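Local coordinates for VP5 (Halorubrum pleomorphic virus 2, PDB 6QGI), which probably drives fusion of the viral envelope with the host cell membrane, as the envelope protein of a haloarchaeal pleomorphic virus, at residues A[82-87]-A[91-96]; A[271-276]-A[485-490]. One frame throughout, in Å; residues are numbered along the deposited sequence.

How the interactions relate
From the N terminus the chain first makes interaction 1, where helix 66-86 is followed by a turn of four residues, 87-90, and helix 91-133 folds back on it. Interaction 2 opens much later, at helix 270-279, and closes 208 residues further on at helix 476-496; that long loop is rich in strands and carries the glycosylated Asn396. The two are in series, so neither nests in nor crosses the other. Their centres lie 26 Å apart and they do not touch, but the fold joins them: Arg271 reaches Asp76 of helix 66-86 in a salt bridge. Interaction 1 pairs two neighbouring helices of the N-terminal part, and interaction 2 brings helix 476-496 against helix 270-279.

Interaction 1: residues A[82-87]-A[91-96]; sequences IEELNA and ESAVLD
Glu84 lies against Ala93 and Val94, and these three side chains carry most of the contact. The CB of Glu84 points at the opposite helix and packs 3.8 Å from CG2 of Val94. That same methyl reaches the backbone of helix 66-86, 3.9 Å from the N of Leu85, because it stands anti to the carbonyl carbon of Val94 (chi1 171°, measured to CG1). Further out, the Glu84 chain bends at chi2 (-110°), which brings its carboxylate alongside the backbone of Ala93. OE1 of Glu84 rests 3.7 Å from the Ala93 CB, while OE2 of Glu84 is 3.2 Å from the Ala93 O. Both of these oxygens are acceptors, so OE2 and the carbonyl do not bond directly; such a neighbour would be expected to favour a proton on the acid. OE1 has a hydrogen bond to a residue immediately flanking one of the segments, which probably helps to hold the bent chain. The arrangement is an antiparallel helical hairpin: the axes approach to 8.5 Å at 156°, and the CA atoms of Glu84 and Val94 come within 5.2 Å of each other. Small or beta-branched residues suit this closeness, since Ala93 adds just one methyl and Val94 keeps its bulk near the backbone, whereas Glu84 can run its aliphatic part along the neighbour and carry its polar end towards the margin. Beyond the pair, helix 225-253 covers the hydrophobic side, with Val250 against Val94 and Val253 against Leu85. At the turn, the hydroxyl of Ser89 is hydrogen-bonded to the carbonyl of Glu84. The end of helix 66-86 is also fastened to the segment leading towards helix 270-279, through Asn86 with Gly260 and Ile262 and through Glu83 with Ser265.

Interaction 2: residues A[271-276]-A[485-490]; sequences RERAAM and QNKELI
Arg273 spans the gap between the two helices and meets Asn486, Lys487 and Ile490, one turn of helix 476-496. The axes run roughly parallel, 30° apart, but approach no closer than 11.4 Å, and a long, flexible residue is what such spacing calls for. With CG anti to the backbone N (chi1 -163°), the Arg273 side chain strides out across the gap, then bends at chi3 to lay its guanidinium along the partner helix. Asn486 and Ile490 form the buried, packed side. There the Arg273 CD packs 3.7 Å from CG1 of Ile490, and the Arg273 NE comes 3.1 Å from OD1 of Asn486, with the amide and guanidinium planes turned 66° apart. Both residues also touch Ile291 of helix 285-292, which meets Ala274 of helix 270-279 as well. Ile490 further touches Met277, so helix 270-279 is met at more than one place.

The Lys487 side is partly exposed. One face of the guanidinium lies over the backbone of Lys487, whose CA sits 4.1 Å above its plane, and the Arg273 NH2 is 3.6 Å from the Lys487 CG. Only the aliphatic base of the lysine takes part: its extended chain leads the amine away, leaving Lys487 NZ 6.6 Å from the Arg273 NH2 and in a long, weak ion pair with Glu491. Contact between the helices therefore rests on methylene groups, the guanidinium face and a neutral amide oxygen near NE, with no acidic partner from the facing segment, and the lysine's divergence probably keeps the repulsion between the two cationic ends modest.

Interaction 1: residues A[82-87]-A[91-96]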
loop_
_atom_site.group_PDB
_atom_site.type_symbol
_atom_site.label_atom_id
_atom_site.label_comp_id
_atom_site.label_asym_id
_atom_site.label_seq_id
_atom_site.Cartn_x
_atom_site.Cartn_y
_atom_site.Cartn_z
ATOM N N ILE A 82 -7.070 -30.405 -11.476
ATOM C CA ILE A 82 -8.185 -31.276 -11.075
ATOM C C ILE A 82 -9.162 -31.439 -12.264
ATOM O O ILE A 82 -9.681 -32.539 -12.461
ATOM C CB ILE A 82 -8.893 -30.783 -9.763
ATOM C CG1 ILE A 82 -7.960 -30.944 -8.537
ATOM C CG2 ILE A 82 -10.225 -31.530 -9.504
ATOM C CD1 ILE A 82 -8.246 -29.999 -7.337
ATOM N N GLU A 83 -9.380 -30.366 -13.059
ATOM C CA GLU A 83 -10.266 -30.381 -14.235
ATOM C C GLU A 83 -9.769 -31.393 -15.265
ATOM O O GLU A 83 -10.548 -32.223 -15.728
ATOM C CB GLU A 83 -10.379 -28.982 -14.882
ATOM C CG GLU A 83 -10.972 -27.903 -13.986
ATOM C CD GLU A 83 -12.471 -27.674 -14.022
ATOM O OE1 GLU A 83 -12.896 -26.539 -13.707
ATOM O OE2 GLU A 83 -13.224 -28.620 -14.350
ATOM N N GLU A 84 -8.462 -31.343 -15.586
ATOM C CA GLU A 84 -7.794 -32.237 -16.533
ATOM C C GLU A 84 -7.764 -33.663 -15.993
ATOM O O GLU A 84 -7.929 -34.612 -16.759
ATOM C CB GLU A 84 -6.375 -31.737 -16.831
ATOM C CG GLU A 84 -6.367 -30.518 -17.737
ATOM C CD GLU A 84 -5.856 -30.708 -19.155
ATOM O OE1 GLU A 84 -6.004 -31.821 -19.708
ATOM O OE2 GLU A 84 -5.325 -29.729 -19.725
ATOM N N LEU A 85 -7.602 -33.803 -14.669
ATOM C CA LEU A 85 -7.584 -35.078 -13.958
ATOM C C LEU A 85 -8.951 -35.765 -14.024
ATOM O O LEU A 85 -9.016 -36.955 -14.328
ATOM C CB LEU A 85 -7.175 -34.836 -12.495
ATOM C CG LEU A 85 -7.156 -36.033 -11.553
ATOM C CD1 LEU A 85 -6.059 -37.001 -11.925
ATOM C CD2 LEU A 85 -6.946 -35.579 -10.129
ATOM N N ASN A 86 -10.035 -35.014 -13.744
ATOM C CA ASN A 86 -11.414 -35.507 -13.767
ATOM C C ASN A 86 -11.844 -35.921 -15.177
ATOM O O ASN A 86 -12.761 -36.730 -15.326
ATOM C CB ASN A 86 -12.372 -34.445 -13.218
ATOM C CG ASN A 86 -12.409 -34.330 -11.710
ATOM O OD1 ASN A 86 -11.828 -35.129 -10.967
ATOM N ND2 ASN A 86 -13.120 -33.333 -11.219
ATOM N N ALA A 87 -11.171 -35.366 -16.201
ATOM C CA ALA A 87 -11.420 -35.629 -17.616
ATOM C C ALA A 87 -10.574 -36.803 -18.143
ATOM O O ALA A 87 -10.704 -37.182 -19.309
ATOM C CB ALA A 87 -11.134 -34.377 -18.415
ATOM N N GLU A 91 -0.743 -37.229 -17.408
ATOM C CA GLU A 91 -0.037 -36.471 -16.364
ATOM C C GLU A 91 0.599 -35.192 -16.938
ATOM O O GLU A 91 0.541 -34.141 -16.291
ATOM C CB GLU A 91 1.023 -37.344 -15.672
ATOM C CG GLU A 91 1.289 -36.913 -14.241
ATOM C CD GLU A 91 2.228 -37.778 -13.425
ATOM O OE1 GLU A 91 1.997 -39.006 -13.348
ATOM O OE2 GLU A 91 3.181 -37.220 -12.835
ATOM N N SER A 92 1.148 -35.282 -18.174
ATOM C CA SER A 92 1.755 -34.172 -18.907
ATOM C C SER A 92 0.744 -33.026 -19.081
ATOM O O SER A 92 1.036 -31.899 -18.681
ATOM C CB SER A 92 2.269 -34.648 -20.264
ATOM O OG SER A 92 1.234 -35.247 -21.027
ATOM N N ALA A 93 -0.463 -33.344 -19.610
ATOM C CA ALA A 93 -1.578 -32.418 -19.845
ATOM C C ALA A 93 -2.107 -31.796 -18.541
ATOM O O ALA A 93 -2.481 -30.625 -18.548
ATOM C CB ALA A 93 -2.704 -33.136 -20.568
ATOM N N VAL A 94 -2.134 -32.576 -17.437
ATOM C CA VAL A 94 -2.591 -32.148 -16.106
ATOM C C VAL A 94 -1.616 -31.089 -15.561
ATOM O O VAL A 94 -2.051 -30.036 -15.082
ATOM C CB VAL A 94 -2.745 -33.360 -15.134
ATOM C CG1 VAL A 94 -3.014 -32.905 -13.703
ATOM C CG2 VAL A 94 -3.839 -34.319 -15.602
ATOM N N LEU A 95 -0.303 -31.365 -15.662
ATOM C CA LEU A 95 0.754 -30.462 -15.218
ATOM C C LEU A 95 0.821 -29.208 -16.102
ATOM O O LEU A 95 0.966 -28.115 -15.558
ATOM C CB LEU A 95 2.106 -31.195 -15.195
ATOM C CG LEU A 95 3.360 -30.433 -14.741
ATOM C CD1 LEU A 95 3.130 -29.664 -13.436
ATOM C CD2 LEU A 95 4.481 -31.394 -14.518
ATOM N N ASP A 96 0.690 -29.354 -17.442
ATOM C CA ASP A 96 0.721 -28.229 -18.383
ATOM C C ASP A 96 -0.399 -27.232 -18.090
ATOM O O ASP A 96 -0.151 -26.027 -18.113
ATOM C CB ASP A 96 0.634 -28.713 -19.842
ATOM C CG ASP A 96 1.902 -29.374 -20.370
ATOM O OD1 ASP A 96 3.013 -28.878 -20.054
ATOM O OD2 ASP A 96 1.784 -30.375 -21.117
#

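Interaction 2: residues A[271-276]-A[485-490]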
loop_
_atom_site.group_PDB
_atom_site.type_symbol
_atom_site.label_atom_id
_atom_site.label_comp_id
_atom_site.label_asym_id
_atom_site.label_seq_id
_atom_site.Cartn_x
_atom_site.Cartn_y
_atom_site.Cartn_z
ATOM N N ARG A 271 -9.789 -15.202 -5.111
ATOM C CA ARG A 271 -9.291 -14.271 -6.128
ATOM C C ARG A 271 -10.453 -13.797 -7.020
ATOM O O ARG A 271 -10.618 -12.592 -7.181
ATOM C CB ARG A 271 -8.186 -14.947 -6.966
ATOM C CG ARG A 271 -7.553 -14.056 -8.022
ATOM C CD ARG A 271 -7.162 -14.843 -9.257
ATOM N NE ARG A 271 -6.436 -14.002 -10.208
ATOM C CZ ARG A 271 -5.908 -14.422 -11.356
ATOM N NH1 ARG A 271 -6.026 -15.694 -11.720
ATOM N NH2 ARG A 271 -5.257 -13.579 -12.143
ATOM N N GLU A 272 -11.270 -14.740 -7.562
ATOM C CA GLU A 272 -12.431 -14.442 -8.414
ATOM C C GLU A 272 -13.458 -13.572 -7.668
ATOM O O GLU A 272 -13.912 -12.579 -8.231
ATOM C CB GLU A 272 -13.089 -15.734 -8.914
ATOM C CG GLU A 272 -14.163 -15.528 -9.973
ATOM C CD GLU A 272 -14.919 -16.771 -10.416
ATOM O OE1 GLU A 272 -14.543 -17.892 -9.999
ATOM O OE2 GLU A 272 -15.896 -16.622 -11.187
ATOM N N ARG A 273 -13.798 -13.933 -6.408
ATOM C CA ARG A 273 -14.735 -13.192 -5.557
ATOM C C ARG A 273 -14.267 -11.732 -5.366
ATOM O O ARG A 273 -15.082 -10.817 -5.510
ATOM C CB ARG A 273 -14.904 -13.891 -4.198
ATOM C CG ARG A 273 -16.142 -13.448 -3.425
ATOM C CD ARG A 273 -16.221 -14.081 -2.047
ATOM N NE ARG A 273 -16.660 -15.479 -2.098
ATOM C CZ ARG A 273 -17.913 -15.879 -1.897
ATOM N NH1 ARG A 273 -18.866 -15.001 -1.617
ATOM N NH2 ARG A 273 -18.218 -17.170 -1.969
ATOM N N ALA A 274 -12.957 -11.519 -5.092
ATOM C CA ALA A 274 -12.371 -10.182 -4.922
ATOM C C ALA A 274 -12.370 -9.382 -6.237
ATOM O O ALA A 274 -12.520 -8.162 -6.201
ATOM C CB ALA A 274 -10.959 -10.291 -4.379
ATOM N N ALA A 275 -12.212 -10.071 -7.390
ATOM C CA ALA A 275 -12.230 -9.472 -8.730
ATOM C C ALA A 275 -13.633 -8.989 -9.082
ATOM O O ALA A 275 -13.787 -7.952 -9.730
ATOM C CB ALA A 275 -11.756 -10.485 -9.759
ATOM N N MET A 276 -14.649 -9.757 -8.640
ATOM C CA MET A 276 -16.077 -9.500 -8.836
ATOM C C MET A 276 -16.511 -8.291 -8.010
ATOM O O MET A 276 -17.256 -7.447 -8.509
ATOM C CB MET A 276 -16.904 -10.738 -8.451
ATOM C CG MET A 276 -16.740 -11.912 -9.402
ATOM S SD MET A 276 -17.446 -13.458 -8.752
ATOM C CE MET A 276 -19.134 -13.154 -8.986
ATOM N N GLN A 485 -14.653 -20.688 4.415
ATOM C CA GLN A 485 -13.890 -19.731 5.234
ATOM C C GLN A 485 -13.798 -18.365 4.557
ATOM O O GLN A 485 -13.861 -17.338 5.239
ATOM C CB GLN A 485 -12.482 -20.250 5.544
ATOM C CG GLN A 485 -12.431 -21.242 6.702
ATOM C CD GLN A 485 -11.223 -22.151 6.663
ATOM O OE1 GLN A 485 -10.411 -22.133 5.732
ATOM N NE2 GLN A 485 -11.087 -22.988 7.680
ATOM N N ASN A 486 -13.674 -18.358 3.216
ATOM C CA ASN A 486 -13.601 -17.141 2.415
ATOM C C ASN A 486 -14.958 -16.436 2.388
ATOM O O ASN A 486 -15.015 -15.220 2.578
ATOM C CB ASN A 486 -13.124 -17.466 0.994
ATOM C CG ASN A 486 -13.077 -16.275 0.070
ATOM O OD1 ASN A 486 -13.863 -16.174 -0.879
ATOM N ND2 ASN A 486 -12.165 -15.344 0.331
ATOM N N LYS A 487 -16.044 -17.206 2.164
ATOM C CA LYS A 487 -17.422 -16.714 2.104
ATOM C C LYS A 487 -17.851 -16.081 3.440
ATOM O O LYS A 487 -18.473 -15.019 3.417
ATOM C CB LYS A 487 -18.380 -17.858 1.722
ATOM C CG LYS A 487 -19.769 -17.398 1.284
ATOM C CD LYS A 487 -20.821 -18.470 1.556
ATOM C CE LYS A 487 -22.227 -17.944 1.385
ATOM N NZ LYS A 487 -23.237 -18.877 1.946
ATOM N N GLU A 488 -17.508 -16.715 4.589
ATOM C CA GLU A 488 -17.892 -16.208 5.908
ATOM C C GLU A 488 -17.070 -14.993 6.313
ATOM O O GLU A 488 -17.603 -14.152 7.027
ATOM C CB GLU A 488 -17.873 -17.289 7.008
ATOM C CG GLU A 488 -16.536 -17.951 7.307
ATOM C CD GLU A 488 -16.611 -19.255 8.088
ATOM O OE1 GLU A 488 -17.735 -19.741 8.354
ATOM O OE2 GLU A 488 -15.534 -19.799 8.424
ATOM N N LEU A 489 -15.813 -14.868 5.837
ATOM C CA LEU A 489 -14.981 -13.695 6.122
ATOM C C LEU A 489 -15.485 -12.480 5.343
ATOM O O LEU A 489 -15.511 -11.375 5.888
ATOM C CB LEU A 489 -13.499 -13.943 5.805
ATOM C CG LEU A 489 -12.646 -14.564 6.913
ATOM C CD1 LEU A 489 -11.257 -14.892 6.402
ATOM C CD2 LEU A 489 -12.548 -13.644 8.130
ATOM N N ILE A 490 -15.905 -12.690 4.081
ATOM C CA ILE A 490 -16.434 -11.634 3.224
ATOM C C ILE A 490 -17.761 -11.134 3.819
ATOM O O ILE A 490 -17.894 -9.929 4.039
ATOM C CB ILE A 490 -16.550 -12.110 1.744
ATOM C CG1 ILE A 490 -15.154 -12.306 1.078
ATOM C CG2 ILE A 490 -17.464 -11.216 0.891
ATOM C CD1 ILE A 490 -14.072 -11.170 1.239
#